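Local structure of 1,3-alpha-isomaltosidase (5X3I) at residues T220-P225 / G530-G535; G150-G155 / R160-L165; L324-G329 / R621-F626. The protein hydrolyses the alpha-1,3-glucosidic linkages of the cyclic tetrasaccharide cyclobis-(1-6)-alpha-nigerosyl, yielding isomaltose in the intracellular breakdown of this starch-derived sugar. The protein carries 1 engineered substitution. All blocks are in the same frame, centred on the assembly; numbering follows the deposited sequence.

Contact 1 (T220-P225 / G530-G535); sequences TYLPMP and GIFWAG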
loop_
_atom_site.group_PDB
_atom_site.type_symbol
_atom_site.label_atom_id
_atom_site.label_comp_id
_atom_site.label_asym_id
_atom_site.label_seq_id
_atom_site.Cartn_x
_atom_site.Cartn_y
_atom_site.Cartn_z
ATOM N N THR A 220 5.269 1.091 -4.914
ATOM C CA THR A 220 4.277 1.414 -3.904
ATOM C C THR A 220 3.137 0.399 -3.781
ATOM O O THR A 220 2.738 -0.230 -4.748
ATOM C CB THR A 220 3.684 2.818 -4.178
ATOM O OG1 THR A 220 2.720 3.161 -3.174
ATOM C CG2 THR A 220 3.028 2.866 -5.554
ATOM N N TYR A 221 2.587 0.303 -2.575
ATOM C CA TYR A 221 1.370 -0.455 -2.329
ATOM C C TYR A 221 0.116 0.271 -2.825
ATOM O O TYR A 221 -0.935 -0.329 -2.979
ATOM C CB TYR A 221 1.165 -0.711 -0.835
ATOM C CG TYR A 221 2.306 -1.268 -0.018
ATOM C CD1 TYR A 221 2.423 -2.624 0.193
ATOM C CD2 TYR A 221 3.191 -0.426 0.631
ATOM C CE1 TYR A 221 3.408 -3.133 0.989
ATOM C CE2 TYR A 221 4.177 -0.920 1.433
ATOM C CZ TYR A 221 4.290 -2.277 1.604
ATOM O OH TYR A 221 5.277 -2.787 2.397
ATOM N N LEU A 222 0.215 1.577 -3.001
ATOM C CA LEU A 222 -0.974 2.389 -3.212
ATOM C C LEU A 222 -0.765 3.424 -4.323
ATOM O O LEU A 222 -0.693 4.614 -4.052
ATOM C CB LEU A 222 -1.369 3.091 -1.907
ATOM C CG LEU A 222 -2.864 3.309 -1.623
ATOM C CD1 LEU A 222 -3.097 3.892 -0.207
ATOM C CD2 LEU A 222 -3.566 4.150 -2.682
ATOM N N PRO A 223 -0.620 2.960 -5.571
ATOM C CA PRO A 223 -0.487 3.883 -6.706
ATOM C C PRO A 223 -1.825 4.446 -7.155
ATOM O O PRO A 223 -2.827 3.783 -6.930
ATOM C CB PRO A 223 0.109 2.999 -7.799
ATOM C CG PRO A 223 -0.491 1.666 -7.544
ATOM C CD PRO A 223 -0.670 1.556 -6.019
ATOM N N MET A 224 -1.836 5.621 -7.783
ATOM C CA MET A 224 -2.986 6.072 -8.573
ATOM C C MET A 224 -2.533 6.759 -9.880
ATOM O O MET A 224 -1.592 7.530 -9.867
ATOM C CB MET A 224 -3.859 7.056 -7.794
ATOM C CG MET A 224 -4.265 6.638 -6.394
ATOM S SD MET A 224 -5.353 7.880 -5.675
ATOM C CE MET A 224 -5.489 7.202 -4.003
ATOM N N PRO A 225 -3.253 6.534 -10.987
ATOM C CA PRO A 225 -2.885 7.219 -12.235
ATOM C C PRO A 225 -3.394 8.654 -12.230
ATOM O O PRO A 225 -4.240 9.017 -13.032
ATOM C CB PRO A 225 -3.583 6.389 -13.304
ATOM C CG PRO A 225 -4.781 5.827 -12.614
ATOM C CD PRO A 225 -4.366 5.593 -11.183
ATOM N N GLY A 530 -11.714 3.794 4.895
ATOM C CA GLY A 530 -10.840 3.635 6.035
ATOM C C GLY A 530 -9.536 4.396 6.088
ATOM O O GLY A 530 -9.383 5.484 5.547
ATOM N N ILE A 531 -8.590 3.785 6.783
ATOM C CA ILE A 531 -7.326 4.385 7.139
ATOM C C ILE A 531 -6.210 3.616 6.433
ATOM O O ILE A 531 -6.361 2.433 6.128
ATOM C CB ILE A 531 -7.127 4.352 8.669
ATOM C CG1 ILE A 531 -8.331 4.999 9.370
ATOM C CG2 ILE A 531 -5.856 5.033 9.082
ATOM C CD1 ILE A 531 -8.258 4.958 10.857
ATOM N N PHE A 532 -5.097 4.293 6.184
ATOM C CA PHE A 532 -3.982 3.709 5.461
ATOM C C PHE A 532 -2.686 3.940 6.213
ATOM O O PHE A 532 -2.511 4.962 6.869
ATOM C CB PHE A 532 -3.933 4.273 4.032
ATOM C CG PHE A 532 -5.155 3.922 3.236
ATOM C CD1 PHE A 532 -6.300 4.695 3.327
ATOM C CD2 PHE A 532 -5.196 2.767 2.483
ATOM C CE1 PHE A 532 -7.436 4.344 2.662
ATOM C CE2 PHE A 532 -6.345 2.417 1.808
ATOM C CZ PHE A 532 -7.467 3.218 1.903
ATOM N N TRP A 533 -1.794 2.963 6.152
ATOM C CA TRP A 533 -0.464 3.154 6.691
ATOM C C TRP A 533 0.581 2.771 5.640
ATOM O O TRP A 533 0.306 1.988 4.733
ATOM C CB TRP A 533 -0.270 2.367 8.002
ATOM C CG TRP A 533 0.344 1.008 7.885
ATOM C CD1 TRP A 533 1.655 0.679 8.099
ATOM C CD2 TRP A 533 -0.327 -0.219 7.568
ATOM N NE1 TRP A 533 1.843 -0.663 7.922
ATOM C CE2 TRP A 533 0.642 -1.243 7.604
ATOM C CE3 TRP A 533 -1.654 -0.552 7.266
ATOM C CZ2 TRP A 533 0.331 -2.577 7.327
ATOM C CZ3 TRP A 533 -1.962 -1.876 6.993
ATOM C CH2 TRP A 533 -0.967 -2.872 7.015
ATOM N N ALA A 534 1.777 3.322 5.794
ATOM C CA ALA A 534 2.802 3.307 4.750
ATOM C C ALA A 534 3.446 1.943 4.507
ATOM O O ALA A 534 4.275 1.823 3.625
ATOM C CB ALA A 534 3.870 4.324 5.067
ATOM N N GLY A 535 3.100 0.937 5.306
ATOM C CA GLY A 535 3.600 -0.406 5.074
ATOM C C GLY A 535 4.908 -0.699 5.784
ATOM O O GLY A 535 5.216 -0.083 6.792
#

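Contact 2 (G150-G155 / R160-L165); sequences GEVRGG and RGVEWL. With SO4 (sulfate ion), chain L; SO4 (sulfate ion), chain C.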
loop_
_atom_site.group_PDB
_atom_site.type_symbol
_atom_site.label_atom_id
_atom_site.label_comp_id
_atom_site.label_asym_id
_atom_site.label_seq_id
_atom_site.Cartn_x
_atom_site.Cartn_y
_atom_site.Cartn_z
ATOM N N GLY A 150 -7.661 4.010 -32.749
ATOM C CA GLY A 150 -7.710 4.365 -31.343
ATOM C C GLY A 150 -7.712 5.853 -31.077
ATOM O O GLY A 150 -7.212 6.639 -31.878
ATOM N N GLU A 151 -8.263 6.234 -29.930
ATOM C CA GLU A 151 -8.341 7.633 -29.537
ATOM C C GLU A 151 -7.900 7.855 -28.099
ATOM O O GLU A 151 -8.158 7.038 -27.215
ATOM C CB GLU A 151 -9.764 8.165 -29.691
ATOM C CG GLU A 151 -10.409 7.900 -31.027
ATOM C CD GLU A 151 -11.895 8.174 -30.999
ATOM O OE1 GLU A 151 -12.341 8.936 -30.114
ATOM O OE2 GLU A 151 -12.620 7.619 -31.852
ATOM N N VAL A 152 -7.233 8.972 -27.879
ATOM C CA VAL A 152 -7.052 9.487 -26.542
ATOM C C VAL A 152 -8.055 10.614 -26.392
ATOM O O VAL A 152 -7.982 11.613 -27.103
ATOM C CB VAL A 152 -5.627 9.979 -26.301
ATOM C CG1 VAL A 152 -5.545 10.721 -24.980
ATOM C CG2 VAL A 152 -4.666 8.809 -26.332
ATOM N N ARG A 153 -9.017 10.429 -25.499
ATOM C CA ARG A 153 -10.110 11.379 -25.346
ATOM C C ARG A 153 -9.981 12.189 -24.074
ATOM O O ARG A 153 -9.748 11.630 -23.005
ATOM C CB ARG A 153 -11.451 10.655 -25.334
ATOM C CG ARG A 153 -11.696 9.761 -26.520
ATOM C CD ARG A 153 -12.944 8.929 -26.308
ATOM N NE ARG A 153 -13.234 8.092 -27.466
ATOM C CZ ARG A 153 -14.221 7.205 -27.521
ATOM N NH1 ARG A 153 -15.019 7.037 -26.479
ATOM N NH2 ARG A 153 -14.410 6.489 -28.620
ATOM N N GLY A 154 -10.151 13.501 -24.189
ATOM C CA GLY A 154 -10.311 14.346 -23.023
ATOM C C GLY A 154 -9.183 15.275 -22.625
ATOM O O GLY A 154 -9.372 16.121 -21.752
ATOM N N GLY A 155 -8.025 15.150 -23.259
ATOM C CA GLY A 155 -6.899 15.989 -22.892
ATOM C C GLY A 155 -6.804 17.323 -23.614
ATOM O O GLY A 155 -6.000 18.176 -23.245
ATOM N N ARG A 160 -0.288 15.621 -26.896
ATOM C CA ARG A 160 0.425 15.518 -28.162
ATOM C C ARG A 160 1.105 14.164 -28.317
ATOM O O ARG A 160 1.249 13.415 -27.352
ATOM C CB ARG A 160 1.464 16.631 -28.279
ATOM C CG ARG A 160 0.875 17.998 -28.568
ATOM C CD ARG A 160 1.972 18.996 -28.885
ATOM N NE ARG A 160 1.529 20.012 -29.833
ATOM C CZ ARG A 160 2.339 20.894 -30.410
ATOM N NH1 ARG A 160 1.854 21.784 -31.263
ATOM N NH2 ARG A 160 3.636 20.880 -30.133
ATOM N N GLY A 161 1.521 13.858 -29.542
ATOM C CA GLY A 161 2.324 12.682 -29.812
ATOM C C GLY A 161 1.665 11.371 -29.451
ATOM O O GLY A 161 2.290 10.498 -28.858
ATOM N N VAL A 162 0.400 11.231 -29.813
ATOM C CA VAL A 162 -0.338 10.017 -29.523
ATOM C C VAL A 162 0.153 8.865 -30.387
ATOM O O VAL A 162 0.253 8.995 -31.604
ATOM C CB VAL A 162 -1.840 10.212 -29.752
ATOM C CG1 VAL A 162 -2.579 8.907 -29.576
ATOM C CG2 VAL A 162 -2.384 11.271 -28.810
ATOM N N GLU A 163 0.463 7.739 -29.758
ATOM C CA GLU A 163 0.847 6.548 -30.497
ATOM C C GLU A 163 0.323 5.271 -29.849
ATOM O O GLU A 163 -0.050 5.257 -28.673
ATOM C CB GLU A 163 2.363 6.481 -30.651
ATOM C CG GLU A 163 3.143 6.667 -29.368
ATOM C CD GLU A 163 4.638 6.633 -29.601
ATOM O OE1 GLU A 163 5.040 6.327 -30.741
ATOM O OE2 GLU A 163 5.409 6.913 -28.654
ATOM N N TRP A 164 0.304 4.204 -30.638
ATOM C CA TRP A 164 -0.281 2.936 -30.248
ATOM C C TRP A 164 0.687 1.793 -30.482
ATOM O O TRP A 164 1.369 1.751 -31.505
ATOM C CB TRP A 164 -1.567 2.698 -31.027
ATOM C CG TRP A 164 -2.468 3.862 -30.960
ATOM C CD1 TRP A 164 -2.561 4.881 -31.858
ATOM C CD2 TRP A 164 -3.393 4.162 -29.912
ATOM N NE1 TRP A 164 -3.498 5.791 -31.443
ATOM C CE2 TRP A 164 -4.026 5.372 -30.250
ATOM C CE3 TRP A 164 -3.755 3.518 -28.727
ATOM C CZ2 TRP A 164 -4.996 5.956 -29.442
ATOM C CZ3 TRP A 164 -4.727 4.099 -27.927
ATOM C CH2 TRP A 164 -5.334 5.305 -28.288
ATOM N N LEU A 165 0.752 0.874 -29.528
ATOM C CA LEU A 165 1.573 -0.315 -29.674
ATOM C C LEU A 165 0.707 -1.425 -30.229
ATOM O O LEU A 165 -0.210 -1.904 -29.560
ATOM C CB LEU A 165 2.189 -0.730 -28.342
ATOM C CG LEU A 165 3.126 -1.941 -28.381
ATOM C CD1 LEU A 165 4.404 -1.623 -29.171
ATOM C CD2 LEU A 165 3.470 -2.414 -26.978
HETATM S S SO4 L . 1.243 15.785 -32.513
HETATM O O1 SO4 L . 1.888 16.809 -31.698
HETATM O O2 SO4 L . 0.155 15.166 -31.768
HETATM O O3 SO4 L . 0.696 16.391 -33.722
HETATM O O4 SO4 L . 2.234 14.780 -32.874
HETATM S S SO4 C . -10.540 16.180 -26.716
HETATM O O1 SO4 C . -10.036 16.539 -25.394
HETATM O O2 SO4 C . -11.289 14.928 -26.675
HETATM O O3 SO4 C . -11.422 17.239 -27.193
HETATM O O4 SO4 C . -9.407 16.040 -27.623
#

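Contact 3 (L324-G329 / R621-F626); sequences LAIPVG and RVVPLF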
loop_
_atom_site.group_PDB
_atom_site.type_symbol
_atom_site.label_atom_id
_atom_site.label_comp_id
_atom_site.label_asym_id
_atom_site.label_seq_id
_atom_site.Cartn_x
_atom_site.Cartn_y
_atom_site.Cartn_z
ATOM N N LEU A 324 2.553 3.481 33.080
ATOM C CA LEU A 324 3.520 4.525 32.745
ATOM C C LEU A 324 2.827 5.817 32.318
ATOM O O LEU A 324 3.475 6.772 31.925
ATOM C CB LEU A 324 4.482 4.048 31.651
ATOM C CG LEU A 324 5.358 2.840 31.999
ATOM C CD1 LEU A 324 6.253 2.418 30.823
ATOM C CD2 LEU A 324 6.207 3.142 33.214
ATOM N N ALA A 325 1.501 5.829 32.399
ATOM C CA ALA A 325 0.705 7.000 32.066
ATOM C C ALA A 325 0.986 7.515 30.643
ATOM O O ALA A 325 1.051 8.718 30.418
ATOM C CB ALA A 325 0.937 8.106 33.092
ATOM N N ILE A 326 1.171 6.585 29.708
ATOM C CA ILE A 326 1.242 6.898 28.285
ATOM C C ILE A 326 -0.093 6.559 27.651
ATOM O O ILE A 326 -0.420 5.388 27.472
ATOM C CB ILE A 326 2.353 6.109 27.568
ATOM C CG1 ILE A 326 3.707 6.340 28.250
ATOM C CG2 ILE A 326 2.386 6.469 26.069
ATOM C CD1 ILE A 326 4.754 5.278 27.916
ATOM N N PRO A 327 -0.867 7.587 27.304
ATOM C CA PRO A 327 -2.233 7.384 26.813
ATOM C C PRO A 327 -2.227 6.616 25.500
ATOM O O PRO A 327 -1.388 6.897 24.662
ATOM C CB PRO A 327 -2.759 8.805 26.609
ATOM C CG PRO A 327 -1.829 9.694 27.328
ATOM C CD PRO A 327 -0.506 9.009 27.380
ATOM N N VAL A 328 -3.122 5.653 25.346
ATOM C CA VAL A 328 -3.258 4.940 24.096
ATOM C C VAL A 328 -4.742 4.825 23.755
ATOM O O VAL A 328 -5.554 4.528 24.620
ATOM C CB VAL A 328 -2.591 3.546 24.161
ATOM C CG1 VAL A 328 -3.054 2.784 25.405
ATOM C CG2 VAL A 328 -2.881 2.764 22.908
ATOM N N GLY A 329 -5.096 5.125 22.508
ATOM C CA GLY A 329 -6.479 5.052 22.075
ATOM C C GLY A 329 -6.906 3.794 21.333
ATOM O O GLY A 329 -8.092 3.513 21.253
ATOM N N ARG A 621 15.544 9.203 28.724
ATOM C CA ARG A 621 14.678 10.222 28.159
ATOM C C ARG A 621 13.520 9.656 27.335
ATOM O O ARG A 621 12.561 10.362 27.075
ATOM C CB ARG A 621 15.480 11.168 27.273
ATOM C CG ARG A 621 16.544 11.956 27.990
ATOM C CD ARG A 621 17.432 12.646 26.976
ATOM N NE ARG A 621 18.166 11.696 26.149
ATOM C CZ ARG A 621 18.983 12.047 25.159
ATOM N NH1 ARG A 621 19.165 13.331 24.870
ATOM N NH2 ARG A 621 19.617 11.120 24.458
ATOM N N VAL A 622 13.602 8.393 26.931
ATOM C CA VAL A 622 12.643 7.865 25.956
ATOM C C VAL A 622 11.196 7.815 26.479
ATOM O O VAL A 622 10.285 8.336 25.844
ATOM C CB VAL A 622 13.055 6.466 25.469
ATOM C CG1 VAL A 622 11.965 5.870 24.590
ATOM C CG2 VAL A 622 14.367 6.551 24.686
ATOM N N VAL A 623 10.987 7.210 27.637
ATOM C CA VAL A 623 9.639 7.139 28.194
ATOM C C VAL A 623 9.058 8.530 28.494
ATOM O O VAL A 623 7.985 8.842 27.997
ATOM C CB VAL A 623 9.594 6.249 29.453
ATOM C CG1 VAL A 623 8.296 6.465 30.219
ATOM C CG2 VAL A 623 9.767 4.780 29.062
ATOM N N PRO A 624 9.772 9.382 29.266
ATOM C CA PRO A 624 9.170 10.682 29.584
ATOM C C PRO A 624 8.890 11.551 28.363
ATOM O O PRO A 624 7.872 12.226 28.315
ATOM C CB PRO A 624 10.221 11.352 30.477
ATOM C CG PRO A 624 11.048 10.255 30.990
ATOM C CD PRO A 624 11.091 9.238 29.906
ATOM N N LEU A 625 9.780 11.537 27.381
ATOM C CA LEU A 625 9.561 12.376 26.217
ATOM C C LEU A 625 8.446 11.813 25.332
ATOM O O LEU A 625 7.621 12.564 24.830
ATOM C CB LEU A 625 10.849 12.549 25.420
ATOM C CG LEU A 625 11.927 13.403 26.096
ATOM C CD1 LEU A 625 13.069 13.679 25.123
ATOM C CD2 LEU A 625 11.343 14.697 26.613
ATOM N N PHE A 626 8.410 10.496 25.157
ATOM C CA PHE A 626 7.324 9.895 24.399
ATOM C C PHE A 626 5.996 10.223 25.077
ATOM O O PHE A 626 5.045 10.597 24.414
ATOM C CB PHE A 626 7.493 8.386 24.263
ATOM C CG PHE A 626 6.521 7.752 23.309
ATOM C CD1 PHE A 626 6.897 7.473 21.999
ATOM C CD2 PHE A 626 5.229 7.433 23.713
ATOM C CE1 PHE A 626 6.016 6.886 21.111
ATOM C CE2 PHE A 626 4.335 6.843 22.830
ATOM C CZ PHE A 626 4.727 6.568 21.518
#

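Contact 1 (T220-P225 / G530-G535)
Y221 OH is held by the backbone N of D536 and, weakly, by Q214 NE2, while the ring that carries it lies against A534 and G535. Its CE2 comes within 3.5 Å of A534 O, an oxygen that Y193 OH also reaches, and within 3.7 Å of G535 CA; both meet the ring obliquely. G535 fits this place by having no side chain: a CB built on its backbone would stand about 2.2 Å from Y221 CE2. The tyrosine CG is anti to its own carbonyl carbon (chi1 -50°), a setting that brings CE2 up to A534 O and G535 CA. Strand 531-533 belongs to the parallel TIM barrel, and the residues after it run into the active site: D536 is the probable proton donor, and Y221 also touches E474, probably a further active-site residue, as in relatives. Two residues back along the chain from A534 the contact turns apolar, with L222 CD1 at 3.6 Å from F532 CD2 and the two side chains crossing at nearly a right angle. Within 220-225 an ST turn forms, L222 N donating almost straight (168°) to T220 OG1 over 3.0 Å, and T220 OG1 is also bonded to E191 O.

Contact 2 (G150-G155 / R160-L165)
G150 CA lies over one face of the W164 indole, 4.0 Å from the centroid of the six-membered ring and 25° off its normal, which meets the geometry of a CH-pi contact. The chain then passes the rim of the same ring, so that V152 N sits at the edge near its plane. V152 CG2 touches two groups: W164 CH2 at 4.1 Å, where the side chains meet at a slant, and V162 CG1 at 3.9 Å, where the valines slide past each other in opposite directions. The indole reaches this place because its CG is anti to the carbonyl carbon (chi1 -50°). With an alanine here, the G150 methylene would probably lose the aromatic face beneath it and V152 CG2 would keep V162 but not the ring, opening a gap between the strands. Strand 151-153 and the 160-165 part of strand 159-167 have short-segment axes 8.2 Å apart at closest, at 132° between their N-to-C directions, with no hydrogen bond across, as expected for strands of different sheets: the first edges a mixed sheet, the second belongs to an antiparallel one, in the galactose mutarotase-like domain. F176 of strand 170-179 touches both valines, and V268 covers V152 from its neighbouring strand. Farther out, R153 NE reaches E151 OE1 at 2.9 Å in a salt bridge that meets the carboxylate from above its plane. Two sulfates, probably from the crystallisation liquor, bind near the end of 150-155 and the start of 160-165. One accepts from G154 N through O2 at 3.1 Å; the other accepts from G161 N through its own O2 at 2.9 Å, and the aliphatic part of R160 runs alongside its O1, with CB at 3.4 Å.

Contact 3 (L324-G329 / R621-F626)
I326 CG2 meets the F626 ring at its edge, near the ring plane, and is equally far, 3.8 Å, from CD2 and from CE2. This is the close part of the contact: both residues are buried, and their side chains cross at about a right angle. The phenylalanine CG is anti to the backbone N (chi1 -171°), a setting that carries the ring from the flank of the helix across to the isoleucine. P610, A583 and L301 pack on the same ring, and A630, one helical turn farther along, touches I326 as well. On the V623 side the fit is looser: I326 CD1 stands 4.4 Å from V623 CG1, and V623 and L324 are partly exposed. The chain is exposed at A325, where positive phi and two bonds back into the last turn of helix 311-323 form a Schellman motif. No hydrogen bond links the two segments themselves, but L324 O is bonded to R627 NH1, next along helix 622-650, while I326 O is bonded to H321 ND1 of helix 311-323. The segment 324-329 connects helix 311-323 to barrel strand 330-333, and its packing on helix 622-650, which comes after the last barrel strand 591-593 and helix 610-617, joins the first helix-to-strand turn of the barrel to a helix after its last strand, consistent with the closed ring of a TIM barrel.

In the fold
From the N terminus, contact 2 comes first and closes a short loop, with only four residues between its segments; it brings together two sheets of the mutarotase-like domain. Contact 1 opens later, at 220-225, on a strand of the same mixed sheet that holds 151-153, and spans 304 residues to barrel strand 531-533, tying that domain to the catalytic barrel. Contact 3 opens inside this span, at 324-329, and closes beyond it, at 621-626, so contacts 1 and 3 cross, whereas contact 2 is in series with both. The centres of contacts 2 and 3 lie about 56 Å apart on opposite sides of the chain's centre, and the centre of contact 1 is about 29 Å from each.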